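Local atomic coordinates of L-lysine 6-monooxygenase involved in desferrioxamine biosynthesis (Erwinia amylovora CFBP1430, PDB entry 5O8P), a protein that catalyses the flavin-dependent hydroxylation of cadaverine, probably at an amino nitrogen and with NADPH as reductant, in the biosynthesis of the siderophore desferrioxamine. Residues S162-P166 and V177-E181; Y182-K186 and I207-L211; N298-S303 and A328-R332; Y365-Y371 and A384-H389. The contacts are given in a common frame with arbitrary orientation. Residues are numbered along the deposited sequence.

How the contacts relate
Contacts 1, 2 and 3 involve the part built round one parallel sheet. Contact 1 lies at the surface; contacts 2, 3 and 4 are buried. Contacts 1 and 2 touch: strand 177-178 of contact 1 leads into helix 182-190 of contact 2, and Ser179 packs on Ile207. Contact 3 uses strand 297-300 at the opposite edge of the sheet and meets contact 2 through Leu299 and Tyr208. Contact 4 stands apart, across the chain's centre from contact 2 and about 34 Å from it, centre to centre. A histidine dominates contact 1, a carboxylate contact 2, and histidine-to-carbonyl bonds contact 4; contact 3 combines an oblique aromatic pair, an arginine and a serine-tyrosine hydrogen bond.

Contact 1: residues S162-P166 and V177-E181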
loop_
_atom_site.group_PDB
_atom_site.type_symbol
_atom_site.label_atom_id
_atom_site.label_comp_id
_atom_site.label_asym_id
_atom_site.label_seq_id
_atom_site.Cartn_x
_atom_site.Cartn_y
_atom_site.Cartn_z
ATOM N N SER B 162 15.590 -32.451 4.574
ATOM C CA SER B 162 16.987 -32.213 4.228
ATOM C C SER B 162 17.092 -31.518 2.876
ATOM O O SER B 162 16.205 -31.655 2.025
ATOM C CB SER B 162 17.743 -33.542 4.201
ATOM O OG SER B 162 17.695 -34.193 5.461
ATOM N N ALA B 163 18.180 -30.767 2.686
ATOM C CA ALA B 163 18.451 -30.068 1.426
ATOM C C ALA B 163 18.466 -31.080 0.284
ATOM O O ALA B 163 18.929 -32.209 0.460
ATOM C CB ALA B 163 19.782 -29.353 1.493
ATOM N N TRP B 164 17.943 -30.670 -0.868
ATOM C CA TRP B 164 17.809 -31.539 -2.028
ATOM C C TRP B 164 18.302 -30.848 -3.286
ATOM O O TRP B 164 17.959 -29.687 -3.526
ATOM C CB TRP B 164 16.351 -31.915 -2.224
ATOM C CG TRP B 164 16.108 -32.826 -3.391
ATOM C CD1 TRP B 164 16.158 -34.185 -3.395
ATOM C CD2 TRP B 164 15.778 -32.431 -4.725
ATOM N NE1 TRP B 164 15.870 -34.666 -4.644
ATOM C CE2 TRP B 164 15.637 -33.612 -5.486
ATOM C CE3 TRP B 164 15.598 -31.191 -5.357
ATOM C CZ2 TRP B 164 15.317 -33.596 -6.848
ATOM C CZ3 TRP B 164 15.269 -31.174 -6.713
ATOM C CH2 TRP B 164 15.133 -32.374 -7.442
ATOM N N SER B 165 19.086 -31.580 -4.083
ATOM C CA SER B 165 19.527 -31.150 -5.410
ATOM C C SER B 165 19.180 -32.246 -6.418
ATOM O O SER B 165 19.099 -33.411 -6.030
ATOM C CB SER B 165 21.029 -30.898 -5.414
ATOM O OG SER B 165 21.392 -30.002 -4.380
ATOM N N PRO B 166 18.988 -31.889 -7.712
ATOM C CA PRO B 166 18.636 -32.896 -8.725
ATOM C C PRO B 166 19.623 -34.053 -8.793
ATOM O O PRO B 166 20.806 -33.861 -8.513
ATOM C CB PRO B 166 18.655 -32.096 -10.039
ATOM C CG PRO B 166 18.392 -30.693 -9.630
ATOM C CD PRO B 166 19.080 -30.544 -8.311
ATOM N N VAL B 177 26.587 -24.490 -5.071
ATOM C CA VAL B 177 26.176 -24.119 -3.721
ATOM C C VAL B 177 24.664 -24.283 -3.603
ATOM O O VAL B 177 23.939 -23.701 -4.400
ATOM C CB VAL B 177 26.506 -22.632 -3.483
ATOM C CG1 VAL B 177 25.947 -22.140 -2.153
ATOM C CG2 VAL B 177 27.995 -22.379 -3.564
ATOM N N HIS B 178 24.192 -25.051 -2.626
ATOM C CA HIS B 178 22.761 -25.120 -2.338
ATOM C C HIS B 178 22.343 -23.821 -1.634
ATOM O O HIS B 178 23.184 -23.156 -0.990
ATOM C CB HIS B 178 22.455 -26.328 -1.459
ATOM C CG HIS B 178 21.001 -26.622 -1.313
ATOM N ND1 HIS B 178 20.226 -26.070 -0.317
ATOM C CD2 HIS B 178 20.174 -27.412 -2.035
ATOM C CE1 HIS B 178 18.983 -26.502 -0.432
ATOM N NE2 HIS B 178 18.926 -27.324 -1.464
ATOM N N SER B 179 21.067 -23.448 -1.756
ATOM C CA SER B 179 20.603 -22.202 -1.151
ATOM C C SER B 179 20.975 -22.115 0.332
ATOM O O SER B 179 21.415 -21.081 0.813
ATOM C CB SER B 179 19.097 -22.061 -1.315
ATOM O OG SER B 179 18.417 -23.118 -0.662
ATOM N N SER B 180 20.816 -23.233 1.043
ATOM C CA SER B 180 21.164 -23.358 2.467
ATOM C C SER B 180 22.603 -22.997 2.835
ATOM O O SER B 180 22.863 -22.659 3.985
ATOM C CB SER B 180 20.891 -24.779 2.937
ATOM O OG SER B 180 21.410 -25.703 2.016
ATOM N N GLU B 181 23.530 -23.097 1.879
ATOM C CA GLU B 181 24.919 -22.728 2.098
ATOM C C GLU B 181 25.280 -21.392 1.422
ATOM O O GLU B 181 26.471 -21.113 1.171
ATOM C CB GLU B 181 25.799 -23.831 1.527
ATOM C CG GLU B 181 25.455 -25.253 1.952
ATOM C CD GLU B 181 26.287 -26.280 1.169
ATOM O OE1 GLU B 181 27.527 -26.367 1.384
ATOM O OE2 GLU B 181 25.705 -26.989 0.311
#
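His178 is the centre of this small contact. Its CA-to-CB bond points toward 162-166. The polar interactions lie near the ring plane. His178 NE2 donates a weak hydrogen bond to Trp164 O, at 3.3 Å with a bent angle of 128°. The same nitrogen also bonds to Gly341 O, so the link to Trp164 is a secondary one. On the other side of the ring, His178 ND1 is 2.6 Å from Ser180 OG and accepts a hydrogen bond from Ser180 N at 3.2 Å. These local bonds fix the ring in place as the chain turns after strand 177-178, where Glu181 N bonds to His178 O at 2.9 Å. Strand 177-178 is an edge of the five-stranded parallel sheet of the Rossmann-type NADP(H) domain. Strand 162-163 pairs antiparallel with strand 342-343. It follows strand 155-157 of the FAD-binding sheet, so the chain passes here into the NADP(H) domain. The apolar part is a CH-pi contact. Ala163 CB sits over one ring face, 3.7 Å from the centroid of the His178 ring and 16° off its normal. Ser165 OG lies 3.7 Å from His178 CD2 at the ring edge.

Contact 2: residues Y182-K186 and I207-L211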
loop_
_atom_site.group_PDB
_atom_site.type_symbol
_atom_site.label_atom_id
_atom_site.label_comp_id
_atom_site.label_asym_id
_atom_site.label_seq_id
_atom_site.Cartn_x
_atom_site.Cartn_y
_atom_site.Cartn_z
ATOM N N TYR B 182 24.275 -20.575 1.092
ATOM C CA TYR B 182 24.485 -19.394 0.255
ATOM C C TYR B 182 25.346 -18.336 0.941
ATOM O O TYR B 182 26.348 -17.907 0.383
ATOM C CB TYR B 182 23.153 -18.757 -0.191
ATOM C CG TYR B 182 23.309 -17.369 -0.785
ATOM C CD1 TYR B 182 23.964 -17.186 -2.006
ATOM C CD2 TYR B 182 22.818 -16.246 -0.124
ATOM C CE1 TYR B 182 24.130 -15.917 -2.541
ATOM C CE2 TYR B 182 22.955 -14.970 -0.668
ATOM C CZ TYR B 182 23.611 -14.808 -1.876
ATOM O OH TYR B 182 23.780 -13.552 -2.435
ATOM N N LEU B 183 24.955 -17.906 2.132
ATOM C CA LEU B 183 25.688 -16.825 2.785
ATOM C C LEU B 183 27.166 -17.127 2.987
ATOM O O LEU B 183 27.975 -16.222 2.848
ATOM C CB LEU B 183 25.044 -16.406 4.111
ATOM C CG LEU B 183 23.976 -15.294 4.065
ATOM C CD1 LEU B 183 23.790 -14.766 5.484
ATOM C CD2 LEU B 183 24.294 -14.138 3.112
ATOM N N LEU B 184 27.510 -18.380 3.252
ATOM C CA LEU B 184 28.922 -18.791 3.406
ATOM C C LEU B 184 29.712 -18.690 2.100
ATOM O O LEU B 184 30.897 -18.367 2.121
ATOM C CB LEU B 184 29.045 -20.237 3.903
ATOM C CG LEU B 184 28.235 -20.779 5.091
ATOM C CD1 LEU B 184 28.555 -22.266 5.281
ATOM C CD2 LEU B 184 28.458 -19.973 6.373
ATOM N N ASN B 185 29.057 -18.978 0.976
ATOM C CA ASN B 185 29.706 -18.979 -0.341
ATOM C C ASN B 185 29.465 -17.714 -1.189
ATOM O O ASN B 185 29.887 -17.658 -2.340
ATOM C CB ASN B 185 29.247 -20.205 -1.121
ATOM C CG ASN B 185 29.713 -21.498 -0.488
ATOM O OD1 ASN B 185 30.714 -22.085 -0.910
ATOM N ND2 ASN B 185 28.999 -21.947 0.529
ATOM N N LYS B 186 28.806 -16.705 -0.627
ATOM C CA LYS B 186 28.409 -15.530 -1.393
ATOM C C LYS B 186 29.616 -14.769 -1.919
ATOM O O LYS B 186 29.685 -14.420 -3.109
ATOM C CB LYS B 186 27.561 -14.592 -0.539
ATOM C CG LYS B 186 27.053 -13.371 -1.291
ATOM C CD LYS B 186 26.256 -12.470 -0.388
ATOM C CE LYS B 186 26.052 -11.127 -1.041
ATOM N NZ LYS B 186 25.299 -10.268 -0.096
ATOM N N ILE B 207 17.784 -14.834 -3.131
ATOM C CA ILE B 207 19.159 -14.895 -3.589
ATOM C C ILE B 207 19.322 -14.075 -4.850
ATOM O O ILE B 207 20.228 -13.259 -4.916
ATOM C CB ILE B 207 19.621 -16.358 -3.829
ATOM C CG1 ILE B 207 19.832 -17.042 -2.490
ATOM C CG2 ILE B 207 20.898 -16.430 -4.664
ATOM C CD1 ILE B 207 20.060 -18.534 -2.574
ATOM N N TYR B 208 18.453 -14.288 -5.839
ATOM C CA TYR B 208 18.526 -13.533 -7.092
ATOM C C TYR B 208 18.495 -12.026 -6.849
ATOM O O TYR B 208 19.288 -11.286 -7.416
ATOM C CB TYR B 208 17.419 -13.930 -8.071
ATOM C CG TYR B 208 17.687 -13.402 -9.456
ATOM C CD1 TYR B 208 17.220 -12.149 -9.844
ATOM C CD2 TYR B 208 18.439 -14.142 -10.365
ATOM C CE1 TYR B 208 17.463 -11.658 -11.112
ATOM C CE2 TYR B 208 18.708 -13.658 -11.636
ATOM C CZ TYR B 208 18.217 -12.419 -12.015
ATOM O OH TYR B 208 18.485 -11.952 -13.287
ATOM N N TYR B 209 17.592 -11.585 -5.992
ATOM C CA TYR B 209 17.527 -10.187 -5.607
ATOM C C TYR B 209 18.811 -9.713 -4.919
ATOM O O TYR B 209 19.289 -8.607 -5.177
ATOM C CB TYR B 209 16.308 -9.941 -4.703
ATOM C CG TYR B 209 16.067 -8.482 -4.441
ATOM C CD1 TYR B 209 15.391 -7.690 -5.362
ATOM C CD2 TYR B 209 16.548 -7.883 -3.290
ATOM C CE1 TYR B 209 15.185 -6.346 -5.130
ATOM C CE2 TYR B 209 16.342 -6.539 -3.050
ATOM C CZ TYR B 209 15.665 -5.781 -3.979
ATOM O OH TYR B 209 15.458 -4.460 -3.733
ATOM N N ASP B 210 19.353 -10.549 -4.037
ATOM C CA ASP B 210 20.563 -10.212 -3.278
ATOM C C ASP B 210 21.734 -9.973 -4.225
ATOM O O ASP B 210 22.438 -8.978 -4.093
ATOM C CB ASP B 210 20.906 -11.341 -2.294
ATOM C CG ASP B 210 21.821 -10.894 -1.170
ATOM O OD1 ASP B 210 21.421 -9.989 -0.412
ATOM O OD2 ASP B 210 22.910 -11.495 -1.012
ATOM N N LEU B 211 21.908 -10.885 -5.183
ATOM C CA LEU B 211 22.979 -10.799 -6.173
ATOM C C LEU B 211 22.756 -9.665 -7.168
ATOM O O LEU B 211 23.712 -8.986 -7.539
ATOM C CB LEU B 211 23.153 -12.137 -6.921
ATOM C CG LEU B 211 23.616 -13.318 -6.055
ATOM C CD1 LEU B 211 23.521 -14.632 -6.821
ATOM C CD2 LEU B 211 25.025 -13.094 -5.553
#
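One carboxylate oxygen takes both polar links between these helices. Asp210 OD2 accepts a hydrogen bond from Tyr182 OH at 2.6 Å. It also accepts one from Lys186 NZ at 2.8 Å, which forms a salt bridge. Tyr182 and Lys186 lie one helical turn apart, and the extended t rotamers of Lys186 carry its amine to the same oxygen. Beneath this polar end, Ile207 CG1 makes a CH-pi contact over one face of the Tyr182 ring, 3.9 Å from the centroid. Leu211 CD2 lies at the ring edge, 4.2 Å from Tyr182 CE1. The segments run nearly parallel, at 23°, with axes 12.5 Å apart, so long side chains bridge the gap. Tyr208 leaves the far side of its helix, stacks on Trp224 and bonds through OH to Leu222 O. Leu52 covers Tyr182 and Asp210. Both helices belong to the Rossmann-type NADP(H) domain, and Ile207 and Leu211 rest on Val197 and Ile195 of strand 194-198.

Contact 3: residues N298-S303 and A328-R332; sequences NLFTHS and AYSRR
Three side chains carry this contact: Tyr329, Phe300 and Arg331. Residues 298-300 and 328-332 are extended strands; 301-302 is a loop, with His302 at phi/psi of 55/16°, before Ser303 resumes an extended conformation. Strand 298-300 and strand 328-332 run roughly antiparallel, at 144°, with axes 11.1 Å apart. They face each other through side chains and are not neighbours in one sheet. Asn298 is closest to Arg331 (CA atoms 10.1 Å apart) and Ser303 to Ala328 (8.8 Å). Tyr329 takes a p rotamer. Its OH is 2.5 Å from Ser303 OG, a short hydrogen bond in which either may donate, and 3.3 Å from Phe300 CB. Phe300 takes an m rotamer with chi2 of 88°. The Phe300 and Tyr329 rings meet obliquely, centroids 5.2 Å apart and planes at 38°. Arg331, with chi1 at -148° and chi2 in p, lays a guanidinium face against Phe300 CE1, which is 3.6 Å from Arg331 NE. Arg331 NH2 comes within 3.5 Å of Asn298 CG, while Asn298 ND2 bonds to Asn223 OD1. The C-terminal tail of the second subunit packs here, with Gln430 on Tyr329 and Ser431 on Arg331. The three-stranded antiparallel meander leaves the parallel sheet after strand 297-300 and leads back to strand 335-338, as in NADPH domains of two-dinucleotide-binding-domain flavoproteins.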
loop_
_atom_site.group_PDB
_atom_site.type_symbol
_atom_site.label_atom_id
_atom_site.label_comp_id
_atom_site.label_asym_id
_atom_site.label_seq_id
_atom_site.Cartn_x
_atom_site.Cartn_y
_atom_site.Cartn_z
ATOM N N ASN B 298 19.841 -13.250 -17.784
ATOM C CA ASN B 298 18.987 -14.140 -18.554
ATOM C C ASN B 298 18.048 -14.818 -17.583
ATOM O O ASN B 298 18.441 -15.136 -16.465
ATOM C CB ASN B 298 19.825 -15.176 -19.292
ATOM C CG ASN B 298 20.841 -14.539 -20.203
ATOM O OD1 ASN B 298 20.504 -14.024 -21.272
ATOM N ND2 ASN B 298 22.087 -14.526 -19.766
ATOM N N LEU B 299 16.800 -14.998 -18.000
ATOM C CA LEU B 299 15.778 -15.602 -17.173
ATOM C C LEU B 299 15.009 -16.568 -18.046
ATOM O O LEU B 299 14.361 -16.139 -18.989
ATOM C CB LEU B 299 14.848 -14.532 -16.600
ATOM C CG LEU B 299 15.449 -13.613 -15.525
ATOM C CD1 LEU B 299 16.307 -12.505 -16.105
ATOM C CD2 LEU B 299 14.350 -12.993 -14.676
ATOM N N PHE B 300 15.105 -17.862 -17.754
ATOM C CA PHE B 300 14.355 -18.890 -18.481
ATOM C C PHE B 300 13.299 -19.554 -17.604
ATOM O O PHE B 300 13.432 -19.593 -16.387
ATOM C CB PHE B 300 15.315 -19.937 -19.014
ATOM C CG PHE B 300 16.247 -19.415 -20.062
ATOM C CD1 PHE B 300 17.464 -18.845 -19.708
ATOM C CD2 PHE B 300 15.907 -19.481 -21.401
ATOM C CE1 PHE B 300 18.337 -18.360 -20.668
ATOM C CE2 PHE B 300 16.773 -18.998 -22.374
ATOM C CZ PHE B 300 17.996 -18.441 -22.000
ATOM N N THR B 301 12.249 -20.066 -18.236
ATOM C CA THR B 301 11.157 -20.755 -17.540
ATOM C C THR B 301 10.888 -22.063 -18.258
ATOM O O THR B 301 11.534 -22.354 -19.259
ATOM C CB THR B 301 9.879 -19.896 -17.527
ATOM O OG1 THR B 301 9.684 -19.317 -18.821
ATOM C CG2 THR B 301 9.985 -18.789 -16.487
ATOM N N HIS B 302 9.971 -22.871 -17.729
ATOM C CA HIS B 302 9.627 -24.178 -18.307
ATOM C C HIS B 302 10.817 -25.136 -18.493
ATOM O O HIS B 302 10.685 -26.141 -19.190
ATOM C CB HIS B 302 8.919 -23.997 -19.666
ATOM C CG HIS B 302 7.555 -23.395 -19.564
ATOM N ND1 HIS B 302 6.451 -24.119 -19.164
ATOM C CD2 HIS B 302 7.107 -22.147 -19.840
ATOM C CE1 HIS B 302 5.386 -23.338 -19.186
ATOM N NE2 HIS B 302 5.757 -22.136 -19.589
ATOM N N SER B 303 11.952 -24.860 -17.851
ATOM C CA SER B 303 13.221 -25.499 -18.213
ATOM C C SER B 303 13.681 -26.528 -17.182
ATOM O O SER B 303 14.101 -26.170 -16.082
ATOM C CB SER B 303 14.293 -24.435 -18.409
ATOM O OG SER B 303 14.093 -23.774 -19.638
ATOM N N ALA B 328 15.324 -28.930 -26.522
ATOM C CA ALA B 328 16.496 -28.934 -25.648
ATOM C C ALA B 328 17.422 -27.766 -25.969
ATOM O O ALA B 328 17.425 -27.260 -27.092
ATOM C CB ALA B 328 17.246 -30.250 -25.774
ATOM N N TYR B 329 18.190 -27.337 -24.971
ATOM C CA TYR B 329 19.186 -26.275 -25.139
ATOM C C TYR B 329 20.208 -26.292 -24.010
ATOM O O TYR B 329 19.931 -26.818 -22.933
ATOM C CB TYR B 329 18.517 -24.898 -25.223
ATOM C CG TYR B 329 17.905 -24.346 -23.938
ATOM C CD1 TYR B 329 16.663 -24.794 -23.469
ATOM C CD2 TYR B 329 18.549 -23.332 -23.216
ATOM C CE1 TYR B 329 16.102 -24.262 -22.308
ATOM C CE2 TYR B 329 17.988 -22.799 -22.059
ATOM C CZ TYR B 329 16.766 -23.262 -21.616
ATOM O OH TYR B 329 16.230 -22.720 -20.483
ATOM N N SER B 330 21.385 -25.719 -24.266
ATOM C CA SER B 330 22.470 -25.661 -23.280
ATOM C C SER B 330 22.750 -24.219 -22.856
ATOM O O SER B 330 22.471 -23.270 -23.595
ATOM C CB SER B 330 23.747 -26.307 -23.827
ATOM O OG SER B 330 24.265 -25.563 -24.926
ATOM N N ARG B 331 23.304 -24.077 -21.656
ATOM C CA ARG B 331 23.614 -22.787 -21.056
ATOM C C ARG B 331 24.904 -22.953 -20.263
ATOM O O ARG B 331 25.180 -24.049 -19.771
ATOM C CB ARG B 331 22.483 -22.416 -20.107
ATOM C CG ARG B 331 22.185 -20.956 -19.977
ATOM C CD ARG B 331 21.529 -20.416 -21.235
ATOM N NE ARG B 331 21.863 -19.004 -21.323
ATOM C CZ ARG B 331 21.800 -18.267 -22.418
ATOM N NH1 ARG B 331 21.399 -18.790 -23.574
ATOM N NH2 ARG B 331 22.190 -17.002 -22.351
ATOM N N ARG B 332 25.669 -21.880 -20.104
ATOM C CA ARG B 332 26.940 -21.960 -19.380
ATOM C C ARG B 332 26.957 -21.048 -18.190
ATOM O O ARG B 332 26.336 -20.004 -18.211
ATOM C CB ARG B 332 28.102 -21.586 -20.292
ATOM C CG ARG B 332 28.566 -22.697 -21.210
ATOM C CD ARG B 332 29.189 -22.037 -22.432
ATOM N NE ARG B 332 29.904 -22.972 -23.274
ATOM C CZ ARG B 332 31.096 -23.501 -22.990
ATOM N NH1 ARG B 332 31.720 -23.228 -21.843
ATOM N NH2 ARG B 332 31.676 -24.333 -23.855
#

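Contact 4: residues Y365-Y371 and A384-H389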
loop_
_atom_site.group_PDB
_atom_site.type_symbol
_atom_site.label_atom_id
_atom_site.label_comp_id
_atom_site.label_asym_id
_atom_site.label_seq_id
_atom_site.Cartn_x
_atom_site.Cartn_y
_atom_site.Cartn_z
ATOM N N TYR B 365 5.047 -42.531 5.108
ATOM C CA TYR B 365 4.189 -42.720 6.264
ATOM C C TYR B 365 2.713 -42.568 5.863
ATOM O O TYR B 365 2.347 -41.556 5.258
ATOM C CB TYR B 365 4.467 -41.681 7.348
ATOM C CG TYR B 365 5.883 -41.518 7.832
ATOM C CD1 TYR B 365 6.726 -42.610 8.011
ATOM C CD2 TYR B 365 6.367 -40.257 8.157
ATOM C CE1 TYR B 365 8.024 -42.444 8.465
ATOM C CE2 TYR B 365 7.656 -40.080 8.618
ATOM C CZ TYR B 365 8.470 -41.173 8.776
ATOM O OH TYR B 365 9.730 -40.960 9.240
ATOM N N ASP B 366 1.878 -43.550 6.190
ATOM C CA ASP B 366 0.431 -43.410 6.034
ATOM C C ASP B 366 -0.126 -42.652 7.243
ATOM O O ASP B 366 -0.687 -43.246 8.179
ATOM C CB ASP B 366 -0.235 -44.784 5.894
ATOM C CG ASP B 366 -1.725 -44.691 5.584
ATOM O OD1 ASP B 366 -2.100 -43.961 4.636
ATOM O OD2 ASP B 366 -2.511 -45.351 6.295
ATOM N N VAL B 367 0.001 -41.325 7.198
ATOM C CA VAL B 367 -0.257 -40.486 8.370
ATOM C C VAL B 367 -1.761 -40.389 8.631
ATOM O O VAL B 367 -2.536 -40.195 7.698
ATOM C CB VAL B 367 0.314 -39.054 8.218
ATOM C CG1 VAL B 367 0.263 -38.320 9.558
ATOM C CG2 VAL B 367 1.730 -39.078 7.677
ATOM N N GLN B 368 -2.159 -40.509 9.898
ATOM C CA GLN B 368 -3.569 -40.404 10.296
ATOM C C GLN B 368 -3.890 -38.932 10.542
ATOM O O GLN B 368 -2.985 -38.084 10.546
ATOM C CB GLN B 368 -3.850 -41.206 11.566
ATOM C CG GLN B 368 -3.310 -42.623 11.581
ATOM C CD GLN B 368 -3.904 -43.502 10.516
ATOM O OE1 GLN B 368 -5.012 -44.009 10.685
ATOM N NE2 GLN B 368 -3.148 -43.731 9.426
ATOM N N ARG B 369 -5.173 -38.627 10.765
ATOM C CA ARG B 369 -5.601 -37.223 10.863
ATOM C C ARG B 369 -5.021 -36.547 12.091
ATOM O O ARG B 369 -4.796 -35.343 12.055
ATOM C CB ARG B 369 -7.123 -37.075 10.795
ATOM C CG ARG B 369 -7.665 -35.643 10.930
ATOM C CD ARG B 369 -7.292 -34.781 9.744
ATOM N NE ARG B 369 -7.614 -33.364 9.926
ATOM C CZ ARG B 369 -6.876 -32.472 10.596
ATOM N NH1 ARG B 369 -5.743 -32.818 11.205
ATOM N NH2 ARG B 369 -7.281 -31.206 10.654
ATOM N N ASN B 370 -4.755 -37.318 13.151
ATOM C CA ASN B 370 -4.084 -36.783 14.351
ATOM C C ASN B 370 -2.546 -36.732 14.257
ATOM O O ASN B 370 -1.881 -36.574 15.277
ATOM C CB ASN B 370 -4.518 -37.556 15.619
ATOM C CG ASN B 370 -4.065 -39.007 15.629
ATOM O OD1 ASN B 370 -3.612 -39.542 14.625
ATOM N ND2 ASN B 370 -4.206 -39.658 16.774
ATOM N N TYR B 371 -1.995 -36.859 13.046
ATOM C CA TYR B 371 -0.553 -36.761 12.774
ATOM C C TYR B 371 0.257 -37.981 13.265
ATOM O O TYR B 371 1.494 -37.932 13.295
ATOM C CB TYR B 371 0.027 -35.420 13.288
ATOM C CG TYR B 371 -0.735 -34.229 12.744
ATOM C CD1 TYR B 371 -0.400 -33.685 11.509
ATOM C CD2 TYR B 371 -1.814 -33.674 13.436
ATOM C CE1 TYR B 371 -1.096 -32.615 10.969
ATOM C CE2 TYR B 371 -2.532 -32.601 12.915
ATOM C CZ TYR B 371 -2.186 -32.071 11.672
ATOM O OH TYR B 371 -2.905 -31.001 11.150
ATOM N N ALA B 384 6.073 -34.012 8.186
ATOM C CA ALA B 384 6.362 -35.077 7.191
ATOM C C ALA B 384 5.062 -35.679 6.628
ATOM O O ALA B 384 5.016 -36.845 6.214
ATOM C CB ALA B 384 7.263 -36.147 7.798
ATOM N N GLU B 385 4.008 -34.865 6.638
ATOM C CA GLU B 385 2.655 -35.285 6.279
ATOM C C GLU B 385 2.084 -34.438 5.129
ATOM O O GLU B 385 0.868 -34.418 4.949
ATOM C CB GLU B 385 1.736 -35.258 7.529
ATOM C CG GLU B 385 1.328 -33.876 8.079
ATOM C CD GLU B 385 2.332 -33.205 8.995
ATOM O OE1 GLU B 385 3.502 -33.607 9.003
ATOM O OE2 GLU B 385 1.948 -32.241 9.680
ATOM N N LEU B 386 2.949 -33.774 4.352
ATOM C CA LEU B 386 2.538 -33.013 3.148
ATOM C C LEU B 386 1.687 -33.850 2.163
ATOM O O LEU B 386 0.743 -33.356 1.540
ATOM C CB LEU B 386 3.792 -32.472 2.427
ATOM C CG LEU B 386 3.728 -31.686 1.101
ATOM C CD1 LEU B 386 2.654 -30.605 1.088
ATOM C CD2 LEU B 386 5.087 -31.067 0.798
ATOM N N HIS B 387 2.031 -35.124 2.040
ATOM C CA HIS B 387 1.342 -36.048 1.128
ATOM C C HIS B 387 -0.061 -36.469 1.579
ATOM O O HIS B 387 -0.835 -36.957 0.771
ATOM C CB HIS B 387 2.242 -37.264 0.815
ATOM C CG HIS B 387 2.495 -38.162 1.983
ATOM N ND1 HIS B 387 3.462 -37.902 2.940
ATOM C CD2 HIS B 387 2.002 -39.384 2.275
ATOM C CE1 HIS B 387 3.486 -38.889 3.818
ATOM N NE2 HIS B 387 2.614 -39.802 3.435
ATOM N N THR B 388 -0.379 -36.295 2.857
ATOM C CA THR B 388 -1.693 -36.664 3.433
ATOM C C THR B 388 -2.479 -35.523 4.119
ATOM O O THR B 388 -3.682 -35.676 4.325
ATOM C CB THR B 388 -1.505 -37.746 4.520
ATOM O OG1 THR B 388 -0.575 -37.261 5.503
ATOM C CG2 THR B 388 -1.020 -39.064 3.945
ATOM N N HIS B 389 -1.815 -34.428 4.504
ATOM C CA HIS B 389 -2.468 -33.245 5.092
ATOM C C HIS B 389 -2.368 -31.975 4.240
ATOM O O HIS B 389 -2.909 -30.938 4.622
ATOM C CB HIS B 389 -1.893 -32.973 6.484
ATOM C CG HIS B 389 -2.314 -33.976 7.502
ATOM N ND1 HIS B 389 -3.094 -33.637 8.589
ATOM C CD2 HIS B 389 -2.079 -35.305 7.600
ATOM C CE1 HIS B 389 -3.311 -34.716 9.322
ATOM N NE2 HIS B 389 -2.716 -35.743 8.741
#
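Two histidines donate to backbone carbonyls across this contact. His387 NE2 bonds to Tyr365 O at a short 2.5 Å, and His389 NE2 bonds to Gln368 O at 3.0 Å. Gln368 O also accepts Tyr371 N at 3.0 Å, closing a type I beta turn. Glu385 holds the N-cap position of helix 386-389. Its OE1 accepts Ala384 N at 2.7 Å, and its OE2 forms a salt bridge with Arg402. The Tyr371 and His389 rings form an offset stack, centroids 4.3 Å apart and planes at 29°. Val367 points into the helix side: its CG2 is 3.8 Å from Glu385 CB, and its CB is 3.4 Å from Thr388 OG1. Further out, Tyr365 CE2 packs on Ala384 CB at 4.0 Å. Asn383, just before Ala384, binds FAD. The loop and short helix lie among three helices. Tyr371 packs on helix 399-410, Arg369 and His389 on helix 246-253, and His387 and Thr388 on helix 257-266.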